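Local coordinates for TetR family transcription regulator (Marinobacter aquaeolei, PDB 3PAS), which probably binds DNA as a dimeric transcription regulator of the TetR family, through an N-terminal helix-turn-helix, at residues B[82-94]-B[175-187]. Residues are numbered along the deposited sequence; the frame is centred on the assembly and turned at random.
Sequences REGLRRQWHTLFR and DEHIELAFNMAWD. With PGO (S-1,2-propanediol), chain N.
Phe182 and Trp89 interlock as knobs into holes where segments 82-94 and 175-187, of helices 81-98 and 175-189, cross at 131° between their N-to-C directions. Phe182 turns its edge to the indole face, ring planes 67° apart, and its CB lies 3.5 Å from the centroid of the five-membered ring of Trp89. The CA of Arg86 sits over the centre of the Phe182 ring, a CH-pi contact. Ala181 and Ala185 receive the six-membered end of Trp89, whose NE1 donates a weak hydrogen bond (3.0 Å) to Ile178 O.

On the polar flank, Glu179 OE1 accepts two hydrogen bonds: from His90 NE2 at 2.7 Å, nearly in line with the C-O bond, and from Arg86 NH1 at 3.1 Å, a salt bridge on the syn side, tilted out of the carboxylate plane. With chi3 at 76° the Arg86 chain bends, and its guanidinium also grips Glu83 side-on through NE and NH2. With an alanine here, Glu83 and Glu179 would probably lose their shared cation, His90 still holding Glu179.

Arg82, extended, lays CG over the six-membered ring of Trp186; its CZ makes a cation-pi contact over the five-membered ring, 4.2 Å from the centroid, the guanidinium turned steeply rather than stacked. NH2 hydrogen-bonds Asn183 OD1 from above the carbonyl plane, off the lone pairs. Ile178 CG1 covers the Phe93 ring.

Within the TetR C-terminal domain, helix 148-167 packs on Trp89, Phe93 and Ala181, helix 52-76 on Leu85; Leu150 and Phe154 of the second subunit meet Ala181 and Ala185.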
ATOM      1  N   ARG B  82      17.135 -18.103  -1.958  1.00 20.02           N
ATOM      2  CA  ARG B  82      17.408 -16.681  -1.830  1.00 20.86           C
ATOM      3  C   ARG B  82      17.771 -16.053  -3.165  1.00 20.02           C
ATOM      4  O   ARG B  82      17.275 -14.969  -3.489  1.00 23.09           O
ATOM      5  CB  ARG B  82      18.527 -16.448  -0.857  1.00 18.63           C
ATOM      6  CG  ARG B  82      18.736 -14.974  -0.511  1.00 16.90           C
ATOM      7  CD  ARG B  82      19.930 -14.755   0.410  1.00 23.02           C
ATOM      8  NE  ARG B  82      19.916 -13.390   0.948  1.00 24.49           N
ATOM      9  CZ  ARG B  82      20.334 -12.314   0.275  1.00 23.08           C
ATOM     10  NH1 ARG B  82      20.797 -12.417  -0.959  1.00 27.86           N
ATOM     11  NH2 ARG B  82      20.249 -11.113   0.834  1.00 24.25           N
ATOM     12  N   GLU B  83      18.651 -16.715  -3.929  1.00 20.53           N
ATOM     13  CA  GLU B  83      19.026 -16.210  -5.278  1.00 20.96           C
ATOM     14  C   GLU B  83      17.851 -16.149  -6.210  1.00 19.11           C
ATOM     15  O   GLU B  83      17.736 -15.228  -7.029  1.00 18.15           O
ATOM     16  CB  GLU B  83      20.164 -17.044  -5.935  1.00 22.98           C
ATOM     17  CG  GLU B  83      21.518 -16.637  -5.444  1.00 30.14           C
ATOM     18  CD  GLU B  83      21.795 -15.160  -5.821  1.00 34.05           C
ATOM     19  OE1 GLU B  83      21.896 -14.359  -4.873  1.00 36.61           O
ATOM     20  OE2 GLU B  83      21.851 -14.825  -7.036  1.00 39.06           O
ATOM     21  N   GLY B  84      16.960 -17.135  -6.114  1.00 20.08           N
ATOM     22  CA  GLY B  84      15.782 -17.155  -6.936  1.00 18.28           C
ATOM     23  C   GLY B  84      14.881 -15.955  -6.620  1.00 19.75           C
ATOM     24  O   GLY B  84      14.351 -15.301  -7.508  1.00 17.47           O
ATOM     25  N   LEU B  85      14.703 -15.666  -5.347  1.00 18.12           N
ATOM     26  CA  LEU B  85      13.851 -14.564  -4.945  1.00 18.20           C
ATOM     27  C   LEU B  85      14.515 -13.232  -5.302  1.00 17.67           C
ATOM     28  O   LEU B  85      13.835 -12.275  -5.695  1.00 16.30           O
ATOM     29  CB  LEU B  85      13.542 -14.637  -3.445  1.00 20.22           C
ATOM     30  CG  LEU B  85      12.626 -15.796  -3.008  1.00 20.17           C
ATOM     31  CD1 LEU B  85      12.625 -15.884  -1.471  1.00 20.00           C
ATOM     32  CD2 LEU B  85      11.222 -15.609  -3.580  1.00 19.05           C
ATOM     33  N   ARG B  86      15.849 -13.160  -5.195  1.00 16.89           N
ATOM     34  CA  ARG B  86      16.569 -11.958  -5.535  1.00 17.56           C
ATOM     35  C   ARG B  86      16.449 -11.677  -7.050  1.00 18.50           C
ATOM     36  O   ARG B  86      16.205 -10.519  -7.482  1.00 19.84           O
ATOM     37  CB  ARG B  86      18.044 -12.071  -5.135  1.00 17.12           C
ATOM     38  CG  ARG B  86      18.844 -10.815  -5.364  1.00 20.43           C
ATOM     39  CD  ARG B  86      20.291 -10.995  -4.901  1.00 26.57           C
ATOM     40  NE  ARG B  86      20.992 -11.786  -5.877  1.00 30.68           N
ATOM     41  CZ  ARG B  86      21.467 -11.311  -7.022  1.00 38.68           C
ATOM     42  NH1 ARG B  86      21.318 -10.031  -7.330  1.00 37.55           N
ATOM     43  NH2 ARG B  86      22.097 -12.130  -7.874  1.00 33.20           N
ATOM     44  N   ARG B  87      16.572 -12.721  -7.884  1.00 18.47           N
ATOM     45  CA  ARG B  87      16.456 -12.483  -9.326  1.00 19.46           C
ATOM     46  C   ARG B  87      15.061 -12.042  -9.679  1.00 18.11           C
ATOM     47  O   ARG B  87      14.875 -11.146 -10.458  1.00 19.26           O
ATOM     48  CB  ARG B  87      16.781 -13.715 -10.130  1.00 20.84           C
ATOM     49  CG  ARG B  87      18.199 -14.091 -10.042  1.00 24.96           C
ATOM     50  CD  ARG B  87      18.427 -15.461 -10.662  1.00 33.68           C
ATOM     51  NE  ARG B  87      19.833 -15.636 -11.041  1.00 39.47           N
ATOM     52  CZ  ARG B  87      20.351 -15.318 -12.233  1.00 46.18           C
ATOM     53  NH1 ARG B  87      19.606 -14.804 -13.222  1.00 41.62           N
ATOM     54  NH2 ARG B  87      21.642 -15.512 -12.429  1.00 49.52           N
ATOM     55  N   GLN B  88      14.066 -12.715  -9.131  1.00 20.70           N
ATOM     56  CA  GLN B  88      12.635 -12.421  -9.357  0.50 17.85           C
ATOM     57  C   GLN B  88      12.329 -10.985  -8.954  1.00 18.19           C
ATOM     58  O   GLN B  88      11.576 -10.297  -9.592  1.00 18.40           O
ATOM     59  CB  GLN B  88      11.787 -13.363  -8.504  0.50 19.07           C
ATOM     60  CG  GLN B  88      10.418 -12.801  -8.037  0.50 17.18           C
ATOM     61  CD  GLN B  88      10.280 -13.013  -6.549  0.50 22.01           C
ATOM     62  OE1 GLN B  88      10.905 -12.295  -5.723  0.50 20.95           O
ATOM     63  NE2 GLN B  88       9.521 -14.063  -6.181  0.50 27.88           N
ATOM     64  N   TRP B  89      12.909 -10.579  -7.841  1.00 17.03           N
ATOM     65  CA  TRP B  89      12.709  -9.213  -7.293  1.00 18.68           C
ATOM     66  C   TRP B  89      13.185  -8.170  -8.244  1.00 18.48           C
ATOM     67  O   TRP B  89      12.458  -7.212  -8.539  1.00 19.15           O
ATOM     68  CB  TRP B  89      13.386  -9.066  -5.948  1.00 18.41           C
ATOM     69  CG  TRP B  89      13.481  -7.697  -5.381  1.00 18.42           C
ATOM     70  CD1 TRP B  89      14.319  -6.702  -5.766  1.00 20.00           C
ATOM     71  CD2 TRP B  89      12.706  -7.171  -4.296  1.00 16.46           C
ATOM     72  NE1 TRP B  89      14.096  -5.583  -5.015  1.00 19.13           N
ATOM     73  CE2 TRP B  89      13.126  -5.856  -4.089  1.00 19.06           C
ATOM     74  CE3 TRP B  89      11.711  -7.710  -3.467  1.00 22.33           C
ATOM     75  CZ2 TRP B  89      12.596  -5.041  -3.073  1.00 20.74           C
ATOM     76  CZ3 TRP B  89      11.196  -6.935  -2.484  1.00 17.06           C
ATOM     77  CH2 TRP B  89      11.646  -5.574  -2.287  1.00 20.46           C
ATOM     78  N   HIS B  90      14.399  -8.343  -8.736  1.00 19.86           N
ATOM     79  CA  HIS B  90      14.956  -7.433  -9.733  1.00 20.55           C
ATOM     80  C   HIS B  90      14.094  -7.419 -10.989  1.00 21.18           C
ATOM     81  O   HIS B  90      13.862  -6.355 -11.547  1.00 17.10           O
ATOM     82  CB  HIS B  90      16.427  -7.761 -10.099  1.00 25.54           C
ATOM     83  CG  HIS B  90      17.440  -7.196  -9.142  1.00 23.04           C
ATOM     84  ND1 HIS B  90      18.080  -5.984  -9.344  1.00 21.53           N
ATOM     85  CD2 HIS B  90      17.935  -7.698  -7.992  1.00 23.84           C
ATOM     86  CE1 HIS B  90      18.926  -5.776  -8.348  1.00 19.92           C
ATOM     87  NE2 HIS B  90      18.841  -6.796  -7.503  1.00 20.84           N
ATOM     88  N   THR B  91      13.636  -8.583 -11.471  1.00 19.08           N
ATOM     89  CA  THR B  91      12.810  -8.613 -12.713  1.00 18.40           C
ATOM     90  C   THR B  91      11.442  -7.886 -12.513  1.00 18.90           C
ATOM     91  O   THR B  91      11.039  -7.051 -13.323  1.00 19.91           O
ATOM     92  CB  THR B  91      12.582 -10.057 -13.162  1.00 19.36           C
ATOM     93  OG1 THR B  91      13.862 -10.603 -13.479  1.00 19.49           O
ATOM     94  CG2 THR B  91      11.669 -10.078 -14.364  1.00 23.61           C
ATOM     95  N   LEU B  92      10.813  -8.129 -11.377  1.00 21.10           N
ATOM     96  CA  LEU B  92       9.533  -7.482 -11.043  1.00 19.67           C
ATOM     97  C   LEU B  92       9.679  -5.953 -10.875  1.00 18.97           C
ATOM     98  O   LEU B  92       8.842  -5.172 -11.335  1.00 17.85           O
ATOM     99  CB  LEU B  92       8.945  -8.057  -9.793  1.00 17.49           C
ATOM    100  CG  LEU B  92       8.253  -9.434  -9.858  1.00 27.17           C
ATOM    101  CD1 LEU B  92       8.003  -9.979  -8.438  1.00 23.99           C
ATOM    102  CD2 LEU B  92       7.018  -9.460 -10.681  1.00 23.11           C
ATOM    103  N   PHE B  93      10.753  -5.543 -10.248  1.00 19.31           N
ATOM    104  CA  PHE B  93      10.985  -4.129 -10.017  1.00 19.89           C
ATOM    105  C   PHE B  93      11.174  -3.456 -11.383  1.00 20.11           C
ATOM    106  O   PHE B  93      10.606  -2.390 -11.620  1.00 19.81           O
ATOM    107  CB  PHE B  93      12.188  -3.947  -9.102  1.00 16.00           C
ATOM    108  CG  PHE B  93      12.177  -2.647  -8.343  1.00 23.33           C
ATOM    109  CD1 PHE B  93      12.301  -1.453  -9.008  1.00 19.99           C
ATOM    110  CD2 PHE B  93      12.128  -2.629  -6.958  1.00 19.79           C
ATOM    111  CE1 PHE B  93      12.325  -0.268  -8.328  1.00 20.60           C
ATOM    112  CE2 PHE B  93      12.109  -1.457  -6.285  1.00 24.27           C
ATOM    113  CZ  PHE B  93      12.244  -0.260  -6.959  1.00 23.70           C
ATOM    114  N   ARG B  94      11.923  -4.097 -12.297  1.00 20.26           N
ATOM    115  CA  ARG B  94      12.141  -3.544 -13.625  1.00 20.42           C
ATOM    116  C   ARG B  94      10.862  -3.485 -14.436  1.00 20.26           C
ATOM    117  O   ARG B  94      10.644  -2.531 -15.166  1.00 20.90           O
ATOM    118  CB  ARG B  94      13.182  -4.355 -14.388  1.00 22.45           C
ATOM    119  CG  ARG B  94      14.562  -4.165 -13.835  1.00 30.42           C
ATOM    120  CD  ARG B  94      15.608  -5.052 -14.533  1.00 37.50           C
ATOM    121  NE  ARG B  94      16.951  -4.555 -14.216  1.00 34.63           N
ATOM    122  CZ  ARG B  94      17.891  -4.210 -15.094  1.00 42.75           C
ATOM    123  NH1 ARG B  94      17.722  -4.337 -16.414  1.00 38.92           N
ATOM    124  NH2 ARG B  94      19.036  -3.742 -14.626  1.00 36.36           N
ATOM    125  N   ASP B 175      20.133   0.080  -9.803  1.00 28.00           N
ATOM    126  CA  ASP B 175      20.360  -1.356  -9.551  1.00 29.92           C
ATOM    127  C   ASP B 175      20.765  -1.582  -8.089  1.00 28.83           C
ATOM    128  O   ASP B 175      20.313  -2.523  -7.437  1.00 25.05           O
ATOM    129  CB  ASP B 175      21.460  -1.916 -10.481  1.00 29.75           C
ATOM    130  CG  ASP B 175      21.011  -2.077 -11.936  1.00 34.64           C
ATOM    131  OD1 ASP B 175      19.864  -2.502 -12.198  1.00 28.89           O
ATOM    132  OD2 ASP B 175      21.856  -1.839 -12.825  1.00 32.12           O
ATOM    133  N   GLU B 176      21.649  -0.722  -7.600  1.00 28.22           N
ATOM    134  CA  GLU B 176      22.101  -0.752  -6.221  1.00 27.56           C
ATOM    135  C   GLU B 176      20.966  -0.649  -5.213  1.00 24.84           C
ATOM    136  O   GLU B 176      20.908  -1.441  -4.245  1.00 24.91           O
ATOM    137  CB  GLU B 176      23.075   0.410  -5.921  1.00 31.24           C
ATOM    138  CG  GLU B 176      24.544   0.107  -6.143  1.00 48.46           C
ATOM    139  CD  GLU B 176      25.510   1.091  -5.446  1.00 44.80           C
ATOM    140  OE1 GLU B 176      25.569   2.278  -5.816  1.00 62.77           O
ATOM    141  OE2 GLU B 176      26.249   0.657  -4.546  1.00 54.11           O
ATOM    142  N   HIS B 177      20.121   0.368  -5.382  1.00 24.01           N
ATOM    143  CA  HIS B 177      18.965   0.567  -4.513  1.00 26.06           C
ATOM    144  C   HIS B 177      17.969  -0.595  -4.593  1.00 21.78           C
ATOM    145  O   HIS B 177      17.408  -0.985  -3.583  1.00 22.89           O
ATOM    146  CB  HIS B 177      18.229   1.898  -4.811  1.00 27.04           C
ATOM    147  CG  HIS B 177      18.883   3.107  -4.212  1.00 35.47           C
ATOM    148  ND1 HIS B 177      18.462   4.393  -4.493  1.00 37.40           N
ATOM    149  CD2 HIS B 177      19.915   3.231  -3.339  1.00 39.32           C
ATOM    150  CE1 HIS B 177      19.213   5.259  -3.830  1.00 40.44           C
ATOM    151  NE2 HIS B 177      20.104   4.581  -3.125  1.00 45.88           N
ATOM    152  N   ILE B 178      17.754  -1.147  -5.783  1.00 20.05           N
ATOM    153  CA  ILE B 178      16.841  -2.263  -5.948  1.00 19.85           C
ATOM    154  C   ILE B 178      17.379  -3.449  -5.132  1.00 21.18           C
ATOM    155  O   ILE B 178      16.620  -4.123  -4.425  1.00 18.73           O
ATOM    156  CB  ILE B 178      16.615  -2.627  -7.454  1.00 19.45           C
ATOM    157  CG1 ILE B 178      15.812  -1.521  -8.180  1.00 23.81           C
ATOM    158  CG2 ILE B 178      15.885  -3.898  -7.564  1.00 16.63           C
ATOM    159  CD1 ILE B 178      15.868  -1.551  -9.754  1.00 21.84           C
ATOM    160  N   GLU B 179      18.697  -3.655  -5.194  1.00 21.41           N
ATOM    161  CA  GLU B 179      19.357  -4.770  -4.464  1.00 20.05           C
ATOM    162  C   GLU B 179      19.260  -4.543  -2.949  1.00 21.38           C
ATOM    163  O   GLU B 179      18.958  -5.464  -2.207  1.00 17.55           O
ATOM    164  CB  GLU B 179      20.831  -4.894  -4.894  1.00 22.37           C
ATOM    165  CG  GLU B 179      21.655  -5.961  -4.174  1.00 26.82           C
ATOM    166  CD  GLU B 179      21.433  -7.378  -4.682  1.00 28.89           C
ATOM    167  OE1 GLU B 179      20.579  -7.623  -5.597  1.00 22.96           O
ATOM    168  OE2 GLU B 179      22.161  -8.260  -4.167  1.00 26.30           O
ATOM    169  N   LEU B 180      19.542  -3.331  -2.488  1.00 19.21           N
ATOM    170  CA  LEU B 180      19.467  -2.987  -1.082  1.00 18.93           C
ATOM    171  C   LEU B 180      18.054  -3.215  -0.531  1.00 20.91           C
ATOM    172  O   LEU B 180      17.881  -3.793   0.537  1.00 20.81           O
ATOM    173  CB  LEU B 180      19.857  -1.536  -0.896  1.00 22.32           C
ATOM    174  CG  LEU B 180      19.669  -0.878   0.462  1.00 20.94           C
ATOM    175  CD1 LEU B 180      20.459  -1.671   1.543  1.00 27.83           C
ATOM    176  CD2 LEU B 180      20.195   0.550   0.345  1.00 30.40           C
ATOM    177  N   ALA B 181      17.048  -2.782  -1.290  1.00 22.11           N
ATOM    178  CA  ALA B 181      15.659  -3.029  -0.916  1.00 20.74           C
ATOM    179  C   ALA B 181      15.379  -4.543  -0.835  1.00 22.33           C
ATOM    180  O   ALA B 181      14.720  -5.000   0.117  1.00 18.93           O
ATOM    181  CB  ALA B 181      14.719  -2.365  -1.980  1.00 18.63           C
ATOM    182  N   PHE B 182      15.866  -5.334  -1.804  1.00 16.99           N
ATOM    183  CA  PHE B 182      15.713  -6.787  -1.684  1.00 18.88           C
ATOM    184  C   PHE B 182      16.390  -7.343  -0.431  1.00 19.38           C
ATOM    185  O   PHE B 182      15.821  -8.229   0.232  1.00 17.66           O
ATOM    186  CB  PHE B 182      16.219  -7.610  -2.908  1.00 18.22           C
ATOM    187  CG  PHE B 182      16.240  -9.108  -2.640  1.00 16.48           C
ATOM    188  CD1 PHE B 182      15.091  -9.819  -2.728  1.00 14.42           C
ATOM    189  CD2 PHE B 182      17.405  -9.766  -2.209  1.00 19.77           C
ATOM    190  CE1 PHE B 182      15.061 -11.190  -2.428  1.00 18.46           C
ATOM    191  CE2 PHE B 182      17.386 -11.129  -1.902  1.00 17.88           C
ATOM    192  CZ  PHE B 182      16.221 -11.836  -2.028  1.00 16.64           C
ATOM    193  N   ASN B 183      17.592  -6.864  -0.116  1.00 18.46           N
ATOM    194  CA  ASN B 183      18.261  -7.338   1.115  1.00 17.61           C
ATOM    195  C   ASN B 183      17.426  -7.092   2.401  1.00 16.88           C
ATOM    196  O   ASN B 183      17.403  -7.907   3.301  1.00 18.04           O
ATOM    197  CB  ASN B 183      19.647  -6.727   1.257  1.00 20.48           C
ATOM    198  CG  ASN B 183      20.633  -7.285   0.211  1.00 24.60           C
ATOM    199  OD1 ASN B 183      20.421  -8.365  -0.343  1.00 26.13           O
ATOM    200  ND2 ASN B 183      21.655  -6.523  -0.098  1.00 24.17           N
HETATM  201  N   MSE B 184      16.726  -5.969   2.426  1.00 19.08           N
HETATM  202  CA  MSE B 184      15.822  -5.644   3.522  1.00 18.74           C
HETATM  203  C   MSE B 184      14.623  -6.588   3.538  1.00 17.42           C
HETATM  204  O   MSE B 184      14.218  -7.064   4.633  1.00 18.48           O
HETATM  205  CB  MSE B 184      15.415  -4.173   3.477  1.00 18.54           C
HETATM  206  CG  MSE B 184      16.610  -3.269   3.738  1.00 21.59           C
HETATM  207 SE   MSE B 184      16.223  -1.437   3.522  0.75 21.84          SE
HETATM  208  CE  MSE B 184      15.233  -1.143   5.279  1.00 18.50           C
ATOM    209  N   ALA B 185      14.054  -6.855   2.357  1.00 16.06           N
ATOM    210  CA  ALA B 185      12.905  -7.767   2.232  1.00 16.22           C
ATOM    211  C   ALA B 185      13.288  -9.163   2.663  1.00 17.71           C
ATOM    212  O   ALA B 185      12.548  -9.814   3.418  1.00 17.96           O
ATOM    213  CB  ALA B 185      12.328  -7.793   0.805  1.00 14.81           C
ATOM    214  N   TRP B 186      14.480  -9.615   2.272  1.00 15.11           N
ATOM    215  CA  TRP B 186      14.975 -10.910   2.684  1.00 17.38           C
ATOM    216  C   TRP B 186      15.159 -10.976   4.186  1.00 16.05           C
ATOM    217  O   TRP B 186      14.665 -11.863   4.834  1.00 15.43           O
ATOM    218  CB  TRP B 186      16.298 -11.257   1.982  1.00 16.76           C
ATOM    219  CG  TRP B 186      16.872 -12.559   2.513  1.00 23.74           C
ATOM    220  CD1 TRP B 186      17.892 -12.701   3.398  1.00 26.24           C
ATOM    221  CD2 TRP B 186      16.442 -13.887   2.183  1.00 17.15           C
ATOM    222  NE1 TRP B 186      18.114 -14.021   3.645  1.00 25.62           N
ATOM    223  CE2 TRP B 186      17.227 -14.771   2.939  1.00 17.93           C
ATOM    224  CE3 TRP B 186      15.410 -14.403   1.385  1.00 22.28           C
ATOM    225  CZ2 TRP B 186      17.038 -16.157   2.905  1.00 23.75           C
ATOM    226  CZ3 TRP B 186      15.212 -15.766   1.357  1.00 25.30           C
ATOM    227  CH2 TRP B 186      16.037 -16.632   2.102  1.00 23.54           C
ATOM    228  N   ASP B 187      15.834  -9.985   4.754  1.00 18.75           N
ATOM    229  CA  ASP B 187      15.987  -9.922   6.204  1.00 20.30           C
ATOM    230  C   ASP B 187      14.624  -9.977   6.919  1.00 21.32           C
ATOM    231  O   ASP B 187      14.477 -10.651   7.956  1.00 16.93           O
ATOM    232  CB  ASP B 187      16.755  -8.691   6.591  1.00 21.28           C
ATOM    233  CG  ASP B 187      18.283  -8.833   6.392  1.00 26.55           C
ATOM    234  OD1 ASP B 187      18.804  -9.887   6.028  1.00 22.50           O
ATOM    235  OD2 ASP B 187      18.973  -7.844   6.610  1.00 24.69           O
TER
HETATM  236  C1  PGO N 213      20.268 -16.246   6.285  1.00 59.63           C
HETATM  237  C2  PGO N 213      20.387 -14.916   7.022  1.00 62.78           C
HETATM  238  C3  PGO N 213      19.442 -14.866   8.215  1.00 54.08           C
HETATM  239  O1  PGO N 213      19.076 -16.262   5.477  1.00 44.49           O
HETATM  240  O2  PGO N 213      20.094 -13.827   6.127  1.00 57.87           O
HETATM  241  O   HOH W   1      19.673  -9.729   3.311  1.00 24.28           O
HETATM  242  O   HOH W   2      21.780  -9.954  -1.958  1.00 30.55           O
HETATM  243  O   HOH W   3      17.928  -4.352 -11.531  1.00 33.80           O